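Long-range contacts in putative glyoxalase superfamily protein (Ralstonia eutropha, PDB 3IUZ), which probably acts as an Fe(2+)-dependent dioxygenase that oxidatively decarboxylates 2-oxoadipate to 2-hydroxyglutarate: residues A48-L53 / I197-V201; R105-L110 / L179-D183; I229-G233 / V282-F286; I57-V61 / G300-E304; N166-L171 / C203-G209. Where two conformers were deposited one is given. Residue numbers count along the deposited sequence, not the author numbering.

Contact 1: A48-L53 / I197-V201; sequences ALNMVL and IGLLV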
# COMPACT_ATOMS: atom_id res chain seq x y z
N ALA A 48 2.88 -12.63 -3.65
CA ALA A 48 4.09 -12.58 -2.78
C ALA A 48 4.53 -11.16 -2.56
O ALA A 48 4.81 -10.81 -1.38
CB ALA A 48 5.21 -13.41 -3.28
N LEU A 49 4.56 -10.33 -3.61
CA LEU A 49 4.90 -8.90 -3.41
C LEU A 49 3.99 -8.28 -2.34
O LEU A 49 4.47 -7.58 -1.43
CB LEU A 49 4.82 -8.09 -4.68
CG LEU A 49 4.92 -6.57 -4.59
CD1 LEU A 49 6.33 -6.16 -4.08
CD2 LEU A 49 4.56 -5.87 -5.91
N ASN A 50 2.68 -8.52 -2.47
CA ASN A 50 1.71 -7.96 -1.57
C ASN A 50 1.97 -8.35 -0.13
O ASN A 50 1.81 -7.54 0.75
CB ASN A 50 0.28 -8.37 -1.92
CG ASN A 50 -0.24 -7.63 -3.14
OD1 ASN A 50 0.45 -6.73 -3.63
ND2 ASN A 50 -1.41 -8.07 -3.70
N MSE A 51 2.35 -9.61 0.07
CA MSE A 51 2.61 -10.10 1.37
C MSE A 51 3.88 -9.45 1.97
O MSE A 51 3.94 -9.23 3.19
CB MSE A 51 2.70 -11.64 1.33
CG MSE A 51 1.30 -12.35 1.04
SE MSE A 51 1.50 -14.19 0.80
CE MSE A 51 1.45 -14.81 2.64
N VAL A 52 4.90 -9.20 1.13
CA VAL A 52 6.12 -8.57 1.58
C VAL A 52 5.79 -7.16 1.99
O VAL A 52 6.24 -6.70 3.06
CB VAL A 52 7.23 -8.65 0.52
CG1 VAL A 52 8.44 -7.80 0.95
CG2 VAL A 52 7.58 -10.12 0.25
N LEU A 53 4.91 -6.51 1.21
CA LEU A 53 4.55 -5.13 1.48
C LEU A 53 3.70 -5.03 2.77
O LEU A 53 3.87 -4.11 3.57
CB LEU A 53 3.82 -4.49 0.27
CG LEU A 53 4.70 -4.22 -0.97
CD1 LEU A 53 3.82 -3.73 -2.16
CD2 LEU A 53 5.83 -3.21 -0.62
N ILE A 197 10.60 -8.88 -6.92
CA ILE A 197 9.92 -8.42 -5.70
C ILE A 197 10.85 -7.52 -4.88
O ILE A 197 10.47 -6.44 -4.43
CB ILE A 197 9.39 -9.60 -4.87
CG1 ILE A 197 8.26 -10.28 -5.60
CG2 ILE A 197 9.01 -9.16 -3.43
CD1 ILE A 197 7.97 -11.74 -5.04
N GLY A 198 12.09 -7.95 -4.72
CA GLY A 198 13.09 -7.18 -3.97
C GLY A 198 13.29 -5.78 -4.55
O GLY A 198 13.55 -4.84 -3.82
N LEU A 199 13.17 -5.66 -5.87
CA LEU A 199 13.43 -4.40 -6.55
C LEU A 199 12.20 -3.55 -6.53
O LEU A 199 12.32 -2.32 -6.60
CB LEU A 199 13.84 -4.62 -8.00
CG LEU A 199 15.21 -5.27 -8.21
CD1 LEU A 199 15.36 -5.71 -9.71
CD2 LEU A 199 16.29 -4.27 -7.77
N LEU A 200 11.04 -4.17 -6.42
CA LEU A 200 9.81 -3.39 -6.40
C LEU A 200 9.49 -2.83 -5.03
O LEU A 200 8.87 -1.76 -4.93
CB LEU A 200 8.61 -4.20 -6.90
CG LEU A 200 8.66 -4.61 -8.38
CD1 LEU A 200 7.39 -5.42 -8.75
CD2 LEU A 200 8.80 -3.36 -9.32
N VAL A 201 9.86 -3.56 -3.98
CA VAL A 201 9.48 -3.14 -2.63
C VAL A 201 9.93 -1.69 -2.31
O VAL A 201 9.12 -0.91 -1.75
CB VAL A 201 9.91 -4.17 -1.58
CG1 VAL A 201 9.93 -3.54 -0.16
CG2 VAL A 201 9.00 -5.44 -1.67

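Contact 2: R105-L110 / L179-D183; sequences RILRPL and LWQLD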
# COMPACT_ATOMS: atom_id res chain seq x y z
N ARG A 105 2.49 1.78 -14.11
CA ARG A 105 3.61 1.22 -14.85
C ARG A 105 4.23 -0.03 -14.20
O ARG A 105 4.96 -0.76 -14.87
CB ARG A 105 4.70 2.26 -15.07
CG ARG A 105 5.55 2.55 -13.80
CD ARG A 105 6.45 3.76 -13.90
NE ARG A 105 7.05 4.08 -12.60
CZ ARG A 105 8.27 4.57 -12.40
NH1 ARG A 105 9.10 4.85 -13.40
NH2 ARG A 105 8.66 4.84 -11.17
N ILE A 106 3.91 -0.27 -12.91
CA ILE A 106 4.30 -1.45 -12.18
C ILE A 106 3.13 -2.43 -12.09
O ILE A 106 3.27 -3.62 -12.40
CB ILE A 106 4.78 -1.10 -10.72
CG1 ILE A 106 6.00 -0.18 -10.70
CG2 ILE A 106 5.02 -2.38 -9.92
CD1 ILE A 106 6.35 0.43 -9.25
N LEU A 107 1.96 -1.95 -11.66
CA LEU A 107 0.86 -2.87 -11.39
C LEU A 107 0.31 -3.51 -12.67
O LEU A 107 -0.16 -4.64 -12.63
CB LEU A 107 -0.31 -2.12 -10.71
CG LEU A 107 0.06 -1.45 -9.38
CD1 LEU A 107 -1.04 -0.68 -8.71
CD2 LEU A 107 0.61 -2.51 -8.41
N ARG A 108 0.33 -2.76 -13.78
CA ARG A 108 -0.25 -3.23 -15.04
C ARG A 108 0.52 -4.46 -15.54
O ARG A 108 -0.08 -5.49 -15.73
CB ARG A 108 -0.34 -2.11 -16.07
CG ARG A 108 -1.34 -1.04 -15.69
CD ARG A 108 -2.79 -1.44 -15.86
NE ARG A 108 -3.14 -1.44 -17.26
CZ ARG A 108 -3.65 -2.44 -17.95
NH1 ARG A 108 -3.92 -3.62 -17.39
NH2 ARG A 108 -3.87 -2.27 -19.26
N PRO A 109 1.85 -4.38 -15.67
CA PRO A 109 2.55 -5.59 -16.11
C PRO A 109 2.54 -6.75 -15.07
O PRO A 109 2.69 -7.91 -15.42
CB PRO A 109 3.97 -5.09 -16.36
CG PRO A 109 4.07 -3.80 -15.56
CD PRO A 109 2.75 -3.20 -15.67
N LEU A 110 2.35 -6.45 -13.79
CA LEU A 110 2.08 -7.50 -12.79
C LEU A 110 0.76 -8.25 -12.99
O LEU A 110 0.60 -9.33 -12.44
CB LEU A 110 2.07 -6.96 -11.39
CG LEU A 110 3.45 -6.62 -10.79
CD1 LEU A 110 3.27 -5.91 -9.39
CD2 LEU A 110 4.44 -7.82 -10.70
N LEU A 179 9.91 -7.04 -15.03
CA LEU A 179 8.50 -6.70 -15.14
C LEU A 179 7.92 -7.00 -16.53
O LEU A 179 6.88 -7.62 -16.68
CB LEU A 179 8.35 -5.22 -14.82
CG LEU A 179 7.06 -4.74 -14.22
CD1 LEU A 179 6.62 -5.75 -13.16
CD2 LEU A 179 7.30 -3.28 -13.68
N TRP A 180 8.62 -6.55 -17.58
CA TRP A 180 8.16 -6.72 -18.94
C TRP A 180 8.41 -8.12 -19.52
O TRP A 180 7.63 -8.54 -20.39
CB TRP A 180 8.66 -5.53 -19.80
CG TRP A 180 7.96 -4.34 -19.31
CD1 TRP A 180 8.41 -3.38 -18.43
CD2 TRP A 180 6.56 -4.06 -19.50
NE1 TRP A 180 7.40 -2.51 -18.13
CE2 TRP A 180 6.26 -2.91 -18.76
CE3 TRP A 180 5.54 -4.68 -20.22
CZ2 TRP A 180 4.97 -2.36 -18.73
CZ3 TRP A 180 4.26 -4.14 -20.18
CH2 TRP A 180 4.01 -2.95 -19.46
N GLN A 181 9.43 -8.85 -19.04
CA GLN A 181 9.55 -10.30 -19.31
C GLN A 181 8.32 -11.03 -18.74
O GLN A 181 7.77 -11.94 -19.37
CB GLN A 181 10.84 -10.90 -18.70
CG GLN A 181 12.08 -10.35 -19.47
CD GLN A 181 13.39 -10.88 -18.98
OE1 GLN A 181 13.43 -11.78 -18.12
NE2 GLN A 181 14.47 -10.32 -19.52
N LEU A 182 7.94 -10.64 -17.53
CA LEU A 182 6.83 -11.25 -16.80
C LEU A 182 5.54 -10.98 -17.57
O LEU A 182 4.76 -11.89 -17.75
CB LEU A 182 6.72 -10.70 -15.38
CG LEU A 182 5.57 -11.23 -14.51
CD1 LEU A 182 5.61 -12.76 -14.36
CD2 LEU A 182 5.59 -10.55 -13.12
N ASP A 183 5.35 -9.73 -17.98
CA ASP A 183 4.15 -9.39 -18.76
C ASP A 183 4.09 -10.22 -20.03
O ASP A 183 3.05 -10.71 -20.41
CB ASP A 183 4.11 -7.90 -19.09
CG ASP A 183 3.03 -7.59 -20.10
OD1 ASP A 183 1.86 -7.50 -19.70
OD2 ASP A 183 3.36 -7.49 -21.30
O HOH W 1 7.31 -0.31 -16.21
O HOH W 2 0.95 -8.99 -17.28

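Contact 3: I229-G233 / V282-F286; sequences IATEG and VRRQF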
# COMPACT_ATOMS: atom_id res chain seq x y z
N ILE A 229 1.75 13.03 2.76
CA ILE A 229 2.57 12.65 1.61
C ILE A 229 3.97 13.23 1.72
O ILE A 229 4.95 12.57 1.43
CB ILE A 229 1.91 13.03 0.27
CG1 ILE A 229 0.55 12.33 0.14
CG2 ILE A 229 2.87 12.65 -0.87
CD1 ILE A 229 -0.31 12.75 -1.06
N ALA A 230 4.07 14.46 2.20
CA ALA A 230 5.37 15.06 2.38
C ALA A 230 6.30 14.26 3.27
O ALA A 230 7.52 14.25 3.06
CB ALA A 230 5.23 16.53 2.86
N THR A 231 5.75 13.58 4.28
CA THR A 231 6.60 12.86 5.21
C THR A 231 6.73 11.39 4.80
O THR A 231 7.80 10.81 4.99
CB THR A 231 6.12 12.97 6.71
OG1 THR A 231 5.01 12.08 6.94
CG2 THR A 231 5.74 14.40 7.08
N GLU A 232 5.66 10.81 4.27
CA GLU A 232 5.64 9.35 3.97
C GLU A 232 5.80 8.97 2.49
O GLU A 232 6.05 7.81 2.16
CB GLU A 232 4.31 8.72 4.45
CG GLU A 232 3.95 9.02 5.89
CD GLU A 232 5.08 8.67 6.82
OE1 GLU A 232 5.33 7.45 6.98
OE2 GLU A 232 5.72 9.63 7.34
N GLY A 233 5.66 9.94 1.59
CA GLY A 233 5.78 9.70 0.15
C GLY A 233 4.79 8.65 -0.34
O GLY A 233 3.59 8.73 -0.02
N VAL A 282 4.63 8.45 14.09
CA VAL A 282 5.99 8.07 13.69
C VAL A 282 6.90 9.27 13.82
O VAL A 282 6.45 10.39 13.75
CB VAL A 282 6.04 7.52 12.21
CG1 VAL A 282 5.33 6.21 12.11
CG2 VAL A 282 5.41 8.52 11.23
N ARG A 283 8.18 9.00 13.99
CA ARG A 283 9.16 10.06 14.16
C ARG A 283 9.81 10.29 12.79
O ARG A 283 10.25 9.34 12.12
CB ARG A 283 10.17 9.59 15.21
CG ARG A 283 11.11 10.60 15.69
CD ARG A 283 10.59 11.36 16.87
NE ARG A 283 11.60 12.29 17.37
CZ ARG A 283 11.34 13.44 17.98
NH1 ARG A 283 10.09 13.86 18.19
NH2 ARG A 283 12.35 14.20 18.39
N ARG A 284 9.86 11.54 12.37
CA ARG A 284 10.35 11.91 11.06
C ARG A 284 11.27 13.10 11.15
O ARG A 284 11.15 13.96 12.06
CB ARG A 284 9.18 12.25 10.12
CG ARG A 284 8.26 11.08 9.80
CD ARG A 284 8.95 10.00 8.91
NE ARG A 284 8.05 8.88 8.65
CZ ARG A 284 8.19 7.66 9.14
NH1 ARG A 284 9.21 7.36 9.91
NH2 ARG A 284 7.31 6.71 8.86
N GLN A 285 12.18 13.17 10.18
CA GLN A 285 13.11 14.26 10.09
C GLN A 285 12.63 15.36 9.15
O GLN A 285 11.95 15.12 8.17
CB GLN A 285 14.47 13.75 9.61
CG GLN A 285 15.12 12.83 10.61
CD GLN A 285 16.39 12.22 10.09
OE1 GLN A 285 16.49 11.82 8.93
NE2 GLN A 285 17.38 12.13 10.96
N PHE A 286 13.02 16.57 9.46
CA PHE A 286 12.75 17.75 8.68
C PHE A 286 13.95 18.70 8.69
O PHE A 286 14.79 18.65 9.57
CB PHE A 286 11.59 18.53 9.26
CG PHE A 286 10.32 17.78 9.32
CD1 PHE A 286 10.06 16.93 10.38
CD2 PHE A 286 9.35 17.92 8.32
CE1 PHE A 286 8.84 16.23 10.46
CE2 PHE A 286 8.17 17.24 8.39
CZ PHE A 286 7.91 16.38 9.48

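Contact 4: I57-V61 / G300-E304; sequences ILDRV and GSFYE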
# COMPACT_ATOMS: atom_id res chain seq x y z
N ILE A 57 4.22 -3.03 6.27
CA ILE A 57 3.23 -2.23 7.03
C ILE A 57 3.26 -2.60 8.50
O ILE A 57 3.31 -1.72 9.35
CB ILE A 57 1.77 -2.36 6.55
CG1 ILE A 57 1.34 -1.10 5.82
CG2 ILE A 57 0.75 -2.56 7.76
CD1 ILE A 57 1.50 0.15 6.59
N LEU A 58 3.24 -3.90 8.79
CA LEU A 58 3.29 -4.37 10.16
C LEU A 58 4.53 -3.85 10.91
O LEU A 58 4.45 -3.58 12.12
CB LEU A 58 3.22 -5.89 10.21
CG LEU A 58 1.91 -6.55 9.74
CD1 LEU A 58 2.00 -8.05 10.00
CD2 LEU A 58 0.64 -5.91 10.42
N ASP A 59 5.66 -3.73 10.21
CA ASP A 59 6.89 -3.25 10.83
C ASP A 59 6.73 -1.80 11.31
O ASP A 59 7.50 -1.36 12.15
CB ASP A 59 8.06 -3.26 9.85
CG ASP A 59 8.52 -4.67 9.47
OD1 ASP A 59 8.21 -5.63 10.18
OD2 ASP A 59 9.21 -4.79 8.43
N ARG A 60 5.84 -1.01 10.73
CA ARG A 60 5.72 0.38 11.15
C ARG A 60 4.32 0.82 11.61
O ARG A 60 4.05 2.03 11.79
CB ARG A 60 6.21 1.31 10.06
CG ARG A 60 5.32 1.38 8.86
CD ARG A 60 5.97 2.27 7.83
NE ARG A 60 5.04 2.44 6.73
CZ ARG A 60 4.85 1.52 5.80
NH1 ARG A 60 5.58 0.39 5.84
NH2 ARG A 60 3.95 1.71 4.84
N VAL A 61 3.45 -0.17 11.79
CA VAL A 61 2.10 0.04 12.30
C VAL A 61 1.91 -0.91 13.50
O VAL A 61 1.34 -1.98 13.39
CB VAL A 61 1.08 -0.18 11.21
CG1 VAL A 61 -0.39 0.13 11.76
CG2 VAL A 61 1.39 0.68 10.00
N GLY A 300 1.48 8.35 11.05
CA GLY A 300 2.04 7.38 10.16
C GLY A 300 0.88 6.70 9.44
O GLY A 300 -0.09 7.33 9.01
N SER A 301 0.96 5.41 9.37
CA SER A 301 -0.02 4.59 8.65
C SER A 301 -0.91 3.84 9.63
O SER A 301 -0.68 3.87 10.84
CB SER A 301 0.77 3.65 7.76
OG SER A 301 1.48 4.41 6.80
N PHE A 302 -1.91 3.12 9.11
CA PHE A 302 -2.92 2.44 9.95
C PHE A 302 -3.33 1.08 9.39
O PHE A 302 -2.97 0.72 8.23
CB PHE A 302 -4.15 3.33 10.26
CG PHE A 302 -5.01 3.74 9.07
CD1 PHE A 302 -4.73 4.89 8.36
CD2 PHE A 302 -6.12 2.99 8.69
CE1 PHE A 302 -5.53 5.31 7.32
CE2 PHE A 302 -6.91 3.38 7.61
CZ PHE A 302 -6.62 4.57 6.94
N TYR A 303 -3.98 0.30 10.24
CA TYR A 303 -4.50 -1.03 9.91
C TYR A 303 -6.00 -0.94 9.95
O TYR A 303 -6.58 -0.46 10.93
CB TYR A 303 -4.02 -2.05 10.94
CG TYR A 303 -4.22 -3.51 10.58
CD1 TYR A 303 -5.41 -4.17 10.86
CD2 TYR A 303 -3.18 -4.26 10.05
CE1 TYR A 303 -5.58 -5.50 10.56
CE2 TYR A 303 -3.34 -5.61 9.79
CZ TYR A 303 -4.52 -6.22 10.03
OH TYR A 303 -4.68 -7.57 9.72
N GLU A 304 -6.64 -1.41 8.89
CA GLU A 304 -8.05 -1.24 8.66
C GLU A 304 -8.73 -2.59 8.43
O GLU A 304 -8.11 -3.55 7.97
CB GLU A 304 -8.25 -0.34 7.43
CG GLU A 304 -9.72 -0.15 6.95
CD GLU A 304 -9.79 0.75 5.73
OE1 GLU A 304 -9.62 0.27 4.59
OE2 GLU A 304 -9.97 1.96 5.94
O HOH W 3 4.03 5.29 7.20
O HOH W 4 3.14 4.20 10.55

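Contact 5: N166-L171 / C203-G209; sequences NSADPL and CFERQHG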
# COMPACT_ATOMS: atom_id res chain seq x y z
N ASN A 166 12.58 16.98 -6.20
CA ASN A 166 13.86 16.26 -6.17
C ASN A 166 13.67 14.75 -6.14
O ASN A 166 14.63 14.01 -5.94
CB ASN A 166 14.71 16.72 -4.95
CG ASN A 166 14.00 16.45 -3.58
OD1 ASN A 166 13.34 15.40 -3.39
ND2 ASN A 166 14.16 17.38 -2.64
N SER A 167 12.44 14.27 -6.32
CA SER A 167 12.18 12.85 -6.16
C SER A 167 13.06 11.98 -7.04
O SER A 167 13.34 12.32 -8.23
CB SER A 167 10.74 12.50 -6.47
OG SER A 167 9.85 13.18 -5.64
N ALA A 168 13.45 10.85 -6.48
CA ALA A 168 14.14 9.81 -7.26
C ALA A 168 13.09 8.96 -7.97
O ALA A 168 11.91 8.95 -7.57
CB ALA A 168 15.01 8.92 -6.38
N ASP A 169 13.52 8.28 -9.05
CA ASP A 169 12.74 7.19 -9.63
C ASP A 169 13.27 5.86 -9.12
O ASP A 169 14.38 5.41 -9.48
CB ASP A 169 12.74 7.24 -11.16
CG ASP A 169 11.81 6.18 -11.78
OD1 ASP A 169 11.34 5.28 -11.04
OD2 ASP A 169 11.53 6.26 -13.01
N PRO A 170 12.50 5.20 -8.24
CA PRO A 170 12.96 3.93 -7.69
C PRO A 170 12.88 2.71 -8.61
O PRO A 170 13.44 1.66 -8.29
CB PRO A 170 12.00 3.73 -6.51
CG PRO A 170 10.71 4.25 -7.10
CD PRO A 170 11.11 5.48 -7.82
N LEU A 171 12.20 2.83 -9.74
CA LEU A 171 11.99 1.67 -10.62
C LEU A 171 13.19 1.49 -11.57
O LEU A 171 13.24 2.08 -12.63
CB LEU A 171 10.70 1.89 -11.42
CG LEU A 171 10.21 0.61 -12.15
CD1 LEU A 171 9.78 -0.45 -11.19
CD2 LEU A 171 9.05 0.96 -13.11
N CYS A 203 9.96 0.84 -4.15
CA CYS A 203 9.13 1.85 -4.80
C CYS A 203 8.02 2.35 -3.88
O CYS A 203 7.48 3.47 -4.05
CB CYS A 203 8.48 1.28 -6.08
SG CYS A 203 9.66 0.70 -7.34
N PHE A 204 7.62 1.50 -2.92
CA PHE A 204 6.56 1.81 -1.97
C PHE A 204 7.14 2.47 -0.74
O PHE A 204 7.00 1.96 0.41
CB PHE A 204 5.75 0.54 -1.65
CG PHE A 204 5.16 -0.09 -2.86
CD1 PHE A 204 5.91 -0.96 -3.63
CD2 PHE A 204 3.86 0.21 -3.25
CE1 PHE A 204 5.40 -1.52 -4.76
CE2 PHE A 204 3.33 -0.37 -4.39
CZ PHE A 204 4.07 -1.22 -5.13
N GLU A 205 7.71 3.64 -1.00
CA GLU A 205 8.45 4.41 -0.00
C GLU A 205 8.53 5.89 -0.43
O GLU A 205 8.07 6.27 -1.51
CB GLU A 205 9.86 3.84 0.15
CG GLU A 205 9.96 2.41 0.63
CD GLU A 205 9.33 2.16 2.00
OE1 GLU A 205 9.04 3.13 2.74
OE2 GLU A 205 9.15 0.97 2.33
N ARG A 206 9.12 6.72 0.42
CA ARG A 206 9.30 8.15 0.13
C ARG A 206 10.47 8.29 -0.83
O ARG A 206 11.56 7.92 -0.50
CB ARG A 206 9.59 8.91 1.43
CG ARG A 206 9.47 10.44 1.38
CD ARG A 206 10.25 11.12 2.51
NE ARG A 206 11.68 11.08 2.23
CZ ARG A 206 12.65 11.20 3.14
NH1 ARG A 206 12.34 11.43 4.41
NH2 ARG A 206 13.92 11.10 2.76
N GLN A 207 10.23 8.86 -2.01
CA GLN A 207 11.25 9.05 -3.05
C GLN A 207 11.92 10.42 -3.05
O GLN A 207 12.96 10.60 -3.69
CB GLN A 207 10.60 8.82 -4.39
CG GLN A 207 9.96 7.42 -4.51
CD GLN A 207 10.89 6.32 -4.15
OE1 GLN A 207 12.08 6.40 -4.45
NE2 GLN A 207 10.37 5.26 -3.58
N HIS A 208 11.32 11.38 -2.34
CA HIS A 208 11.92 12.69 -2.15
C HIS A 208 12.77 12.75 -0.88
O HIS A 208 12.65 11.89 0.00
CB HIS A 208 10.85 13.81 -2.20
CG HIS A 208 9.75 13.67 -1.20
ND1 HIS A 208 8.50 13.15 -1.52
CD2 HIS A 208 9.71 13.97 0.12
CE1 HIS A 208 7.75 13.15 -0.43
NE2 HIS A 208 8.45 13.65 0.57
N GLY A 209 13.63 13.77 -0.77
CA GLY A 209 14.48 13.94 0.40
C GLY A 209 13.72 14.54 1.56
O GLY A 209 12.56 14.88 1.43
O HOH W 5 11.93 16.92 -0.33
O HOH W 6 7.90 12.05 -4.00

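Contact 1: A48-L53 / I197-V201
Two helices pack through an entirely apolar interface here, helix 42-60 meeting the C-terminal part of helix 190-200. The nearest CA pairs, Leu49 with Ile197 at 5.5 Å and Leu53 with Val201 at 6.7 Å, advance by four residues in both segments, so the two pieces run side by side in the same general direction. Ile197 comes first. Its CA-to-CB bond points toward the other helix; CD1 lies 3.7 Å from Ala48 CB and 4.0 Å from Leu49 N, and CG2 is 4.1 Å from both Leu49 CD1 and Val52 CG2. The next two residues, Gly198 and Leu199, face away from helix 42-60, and Leu199 packs on Arg174 and Ala175 of helix 173-185. Leu200 returns to the interface and sets its CD1 4.0 Å from Leu49 CD2; it also touches Ile106 and Leu171, which links this pairing to the neighbouring helix and loop. Helix 4-14 also touches helix 42-60, Leu10 packing on Val52 and Met51. Val201 completes the set. A single methyl, CG2, sits in the hollow formed by Leu49, Val52 and Leu53, residues that share one face of their helix: it is 3.7 Å from Leu49 CD1, 3.6 Å from Val52 CG1 and 4.0 Å from Leu53 CD2.

Contact 2: R105-L110 / L179-D183
The short helical pieces 105-110 and 179-183 run in nearly the same direction, their N-to-C axes inclined at 31° and 8.9 Å apart at closest approach. Their backbones come nearest at Pro109 and Asp183, with CA atoms 4.9 Å apart. Proline has no amide hydrogen to give to the preceding turn, and helix 101-110 is kinked here; the ring instead becomes the main contact surface. Pro109 CG lies 3.4 Å from Leu179 CG, and Pro109 CB stands 3.7 Å from the centroid of the six-membered ring of Trp180, only 11° off its normal, a CH-pi contact over the ring face. Deeper in, Leu110 CD2 packs 3.9 Å from Leu179 CD1 and 3.8 Å from Leu182 CD2, while Leu179 CD2 approaches Arg105 O at 3.6 Å. Two waters connect polar atoms across the gap. One donates to Arg105 O at 2.7 Å and accepts from Trp180 NE1 at 2.9 Å; the other lies 2.8 Å from Pro109 O and 3.0 Å from Asp183 OD1. The guanidinium of Arg105 leads away to a salt bridge with Asp169. Leu196 of helix 190-200 and Ile45 of helix 42-60 close over the inner leucines, so the arrangement is that of an amphipathic helix pair, with leucines facing a multi-helix core and indole, carboxylate and water toward the outside.

Contact 3: I229-G233 / V282-F286
A salt bridge fastens the C-terminal end of helix 224-232 to strand 281-287 of the mixed sheet, in a protein whose family belongs to the glyoxalase clan. The bridge is bidentate and side-on: Arg284 NE donates to Glu232 OE2 and Arg284 NH2 to Glu232 OE1, each at 2.8 Å and with N-H...O angles of 165° and 169°. Both carboxylate oxygens are therefore engaged, and OE2 accepts a second hydrogen bond, 2.6 Å from Thr231 OG1, so OE2 is shared by a donor from the preceding residue of the helix and one from the strand. Thr231 OG1 is also hydrogen-bonded with Trp228 O, one turn back. The remaining guanidinium nitrogen, NH1, reaches back to its own strand and makes a weak bond of 3.1 Å to Arg283 O. Arg283 points the other way, pairing with Asp297 and Glu295, as expected where side chains alternate along a strand. Main-chain groups of the strand are met by strand 293-306, where Arg284 pairs with Arg296 and Phe286 with Val294. On the helix, Gly233 N closes the last turn on Ile229 O at 2.7 Å, and its positive phi, favourable for glycine, turns the chain out of helical geometry. Beside this polar pair lies a small apolar contact, to which Tyr216 of helix 213-222 adds by touching both partners: Thr231 CG2 rests 3.8 Å from Phe286 CZ.

Contact 4: I57-V61 / G300-E304
Val61 lies against Ser301 and the first residues of the strand segment 302-304, its CG2 3.8 Å from Ser301 CB and its CG1 3.9 Å from both Phe302 CA and Tyr303 N. It occupies the N-cap position of helix 62-73, just beyond helix 42-60, so the junction of two helices packs on the backbone of strand 293-306 around residues 301-303. Ile57 CD1 adds a 3.8 Å contact with Ser301 CB, and Leu58 CD2 comes within 4.0 Å of Tyr303 CE2. The Tyr303 hydroxyl is bonded elsewhere, to Asp241. Two waters bridge the polar groups. One accepts from Arg60 NE (3.1 Å) and donates to Ser301 OG (2.7 Å); the other donates to Arg60 O (2.7 Å) and accepts from Ser301 N (2.8 Å). Arg60 NH2 and Ser301 OG also share Phe236 O as a partner. The junction thus combines direct apolar contacts with polar groups paired through solvent: Arg60 NE and O and Ser301 N and OG meet through water rather than directly.

Contact 5: N166-L171 / C203-G209
Two irregular loops, one between helices 154-164 and 173-185 and the other between helices 190-200 and 213-222, run side by side in opposite directions and so join the ends of successive helices. Ser167 lies closest to His208 (CA atoms 4.0 Å apart) and Pro170 to Cys203 (5.2 Å). Two hydrogen bonds join them: Ala168 N donates to Gln207 O at 2.8 Å, nearly linear at 174°, and Gly209 N donates to Asn166 OD1 at 3.1 Å. Gln207 O also receives a CA-H...O contact from Ser167 CA at 3.4 Å. The Asn166 amide is held further by a water that accepts from ND2 (3.2 Å) and donates to Gly209 O (2.8 Å). Toward the other end the contact becomes apolar, with Pro170 CG 3.7 Å from Cys203 SG and Leu171 CD1 4.0 Å from the same sulphur; Pro170 CB also meets Gln207 OE1 at 3.4 Å, while Gln207 NE2 is hydrogen-bonded to Pro202 O. Each loop has its own turn. Asp169 OD1 accepts from Leu171 N at 2.9 Å in an Asx turn, and the same oxygen pairs with Arg105, while Phe204 is the centre of an inverse gamma turn. His208 turns its NE2 to Ala230 O of helix 224-232; on the other side of its ring, a water lies 2.8 Å from both His208 ND1 and Ser167 OG, the latter also hydrogen-bonded to Thr164 O.

Overall arrangement
From the N terminus, helix 42-60 opens contact 1 and, near its end, contact 4. Contact 2 opens and closes within both of these spans, and contact 5 opens inside contact 2 but closes only after contact 1, so it crosses both. Contact 3 forms later, in series after contacts 1, 2 and 5, and lies within the span of contact 4, which closes last on strand 293-306 and crosses contact 1. Contacts 1, 2 and 5 meet through Leu49, Ile106, Leu110, Leu171 and Leu200, joining helices 42-60, 101-110 and 190-200 with the loop around Leu171; His208 and Arg206 carry contact 5 to contact 3, and Val282 on Gly300 links contact 3 to contact 4 in the sheet.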